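Local coordinates for Lysine/ornithine decarboxylase (Selenomonas ruminantium, PDB 5GJO), which decarboxylates both L-lysine and L-ornithine, to cadaverine and putrescine, with pyridoxal 5'-phosphate as cofactor, at residues Val197-Arg200 with Leu201-Glu204. The protein carries 2 engineered substitutions. Residues are numbered along the deposited sequence; the frame is centred on the assembly and turned at random.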
ATOM      1  N   VAL A 197       2.361  -0.233  36.573  1.00 15.52           N
ATOM      2  CA  VAL A 197       1.317  -1.244  36.451  1.00 18.02           C
ATOM      3  C   VAL A 197       1.873  -2.658  36.400  1.00 20.18           C
ATOM      4  O   VAL A 197       1.415  -3.596  37.111  1.00 16.94           O
ATOM      5  CB  VAL A 197       0.406  -0.988  35.210  1.00 18.47           C
ATOM      6  CG1 VAL A 197      -0.578  -2.119  35.010  1.00 18.96           C
ATOM      7  CG2 VAL A 197      -0.345   0.359  35.378  1.00 19.33           C
ATOM      8  N   ALA A 198       2.919  -2.824  35.591  1.00 17.57           N
ATOM      9  CA  ALA A 198       3.535  -4.145  35.460  1.00 17.97           C
ATOM     10  C   ALA A 198       4.161  -4.613  36.800  1.00 16.61           C
ATOM     11  O   ALA A 198       4.107  -5.815  37.114  1.00 16.95           O
ATOM     12  CB  ALA A 198       4.594  -4.146  34.335  1.00 16.40           C
ATOM     13  N   ARG A 199       4.714  -3.682  37.547  1.00 16.55           N
ATOM     14  CA  ARG A 199       5.342  -3.956  38.850  1.00 18.03           C
ATOM     15  C   ARG A 199       4.308  -4.540  39.800  1.00 19.56           C
ATOM     16  O   ARG A 199       4.567  -5.563  40.408  1.00 20.04           O
ATOM     17  CB  ARG A 199       5.977  -2.703  39.433  1.00 18.32           C
ATOM     18  CG  ARG A 199       6.666  -2.892  40.806  1.00 21.40           C
ATOM     19  CD  ARG A 199       7.853  -3.845  40.732  1.00 21.18           C
ATOM     20  NE  ARG A 199       7.556  -5.238  40.954  1.00 20.85           N
ATOM     21  CZ  ARG A 199       8.464  -6.225  40.869  1.00 24.98           C
ATOM     22  NH1 ARG A 199       9.701  -5.963  40.441  1.00 24.48           N
ATOM     23  NH2 ARG A 199       8.132  -7.514  41.152  1.00 22.23           N
ATOM     24  N   ARG A 200       3.133  -3.954  39.862  1.00 20.11           N
ATOM     25  CA  ARG A 200       2.042  -4.483  40.699  1.00 20.09           C
ATOM     26  C   ARG A 200       1.666  -5.862  40.226  1.00 18.37           C
ATOM     27  O   ARG A 200       1.552  -6.795  41.049  1.00 17.09           O
ATOM     28  CB  ARG A 200       0.856  -3.539  40.776  1.00 19.41           C
ATOM     29  CG  ARG A 200      -0.303  -4.151  41.551  1.00 21.27           C
ATOM     30  CD  ARG A 200      -1.515  -3.268  41.467  1.00 22.27           C
ATOM     31  NE  ARG A 200      -2.003  -3.017  40.086  1.00 20.90           N
ATOM     32  CZ  ARG A 200      -2.712  -3.850  39.356  1.00 23.89           C
ATOM     33  NH1 ARG A 200      -2.977  -5.092  39.777  1.00 27.89           N
ATOM     34  NH2 ARG A 200      -3.106  -3.480  38.139  1.00 25.36           N
ATOM     35  N   LEU A 201       1.480  -6.044  38.937  1.00 17.55           N
ATOM     36  CA  LEU A 201       1.187  -7.392  38.387  1.00 19.01           C
ATOM     37  C   LEU A 201       2.231  -8.425  38.702  1.00 20.32           C
ATOM     38  O   LEU A 201       1.900  -9.546  39.084  1.00 17.17           O
ATOM     39  CB  LEU A 201       0.876  -7.347  36.908  1.00 18.86           C
ATOM     40  CG  LEU A 201      -0.368  -6.550  36.531  1.00 17.18           C
ATOM     41  CD1 LEU A 201      -0.434  -6.361  35.016  1.00 18.18           C
ATOM     42  CD2 LEU A 201      -1.641  -7.232  36.986  1.00 19.28           C
ATOM     43  N   PHE A 202       3.517  -8.069  38.583  1.00 17.38           N
ATOM     44  CA  PHE A 202       4.550  -9.049  38.906  1.00 18.56           C
ATOM     45  C   PHE A 202       4.443  -9.484  40.419  1.00 20.22           C
ATOM     46  O   PHE A 202       4.588 -10.664  40.764  1.00 20.75           O
ATOM     47  CB  PHE A 202       5.917  -8.436  38.703  1.00 17.48           C
ATOM     48  CG  PHE A 202       6.522  -8.693  37.353  1.00 18.06           C
ATOM     49  CD1 PHE A 202       5.884  -8.363  36.183  1.00 18.12           C
ATOM     50  CD2 PHE A 202       7.774  -9.260  37.253  1.00 19.30           C
ATOM     51  CE1 PHE A 202       6.510  -8.571  34.934  1.00 19.04           C
ATOM     52  CE2 PHE A 202       8.393  -9.479  36.057  1.00 19.08           C
ATOM     53  CZ  PHE A 202       7.733  -9.179  34.857  1.00 18.72           C
ATOM     54  N   ASP A 203       4.201  -8.520  41.285  1.00 19.38           N
ATOM     55  CA  ASP A 203       4.082  -8.805  42.696  1.00 20.69           C
ATOM     56  C   ASP A 203       2.888  -9.724  42.979  1.00 22.87           C
ATOM     57  O   ASP A 203       3.010 -10.687  43.702  1.00 20.87           O
ATOM     58  CB  ASP A 203       3.956  -7.517  43.491  1.00 23.00           C
ATOM     59  CG  ASP A 203       5.233  -6.694  43.504  1.00 27.30           C
ATOM     60  OD1 ASP A 203       6.297  -7.195  43.134  1.00 27.66           O
ATOM     61  OD2 ASP A 203       5.145  -5.532  43.893  1.00 29.67           O
ATOM     62  N   GLU A 204       1.753  -9.438  42.365  1.00 21.86           N
ATOM     63  CA  GLU A 204       0.552 -10.308  42.526  1.00 23.96           C
ATOM     64  C   GLU A 204       0.791 -11.704  41.942  1.00 25.34           C
ATOM     65  O   GLU A 204       0.401 -12.749  42.534  1.00 22.98           O
ATOM     66  CB  GLU A 204      -0.693  -9.647  41.914  1.00 23.96           C
ATOM     67  CG  GLU A 204      -1.108  -8.363  42.567  1.00 25.38           C
ATOM     68  CD  GLU A 204      -2.298  -7.677  41.893  1.00 33.84           C
ATOM     69  OE1 GLU A 204      -2.667  -6.549  42.335  1.00 33.60           O
ATOM     70  OE2 GLU A 204      -2.850  -8.241  40.923  1.00 39.44           O
TER
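Arg-200 and Glu-204, one helical turn apart, form a salt bridge in which NH1 of Arg-200 gives a fairly straight bond (N-H...O 154°) to OE1 of Glu-204 at 3.0 Å. The acceptor lies almost in the guanidinium plane, yet the donor meets the carboxylate from above, the two planes being 51° apart. Arginine suits this place because its long chain, bent at chi3 (59°), folds the guanidinium round the helix, one face against Leu-201, whose CD2 lies 3.8 Å from NH1. A sodium ion lies close to the Arg-200 side chain.

Arg-199 likewise finds an opposite charge one turn on, in a salt bridge to Asp-203. NH2 reaches OD1 at 2.7 Å through a weak, strongly bent hydrogen bond; NE lies 3.2 Å from the same oxygen. NH1 of Arg-199 is tied to the carbonyl of Leu-247, which helps fix the guanidinium.

Apolar Leu-201 and Phe-202 suit the buried side: both pack on Ile-177 of strand 173-178, and Phe-202 meets Phe-248 edge-to-face. Small Ala-198 is buried too, its carbonyl accepting the Phe-202 amide. This split between apolar and charged sides marks an amphipathic helix, here 189-207 of a beta-alpha-beta crossover between strands 173-178 and 214-216 of the PLP-binding TIM-type barrel.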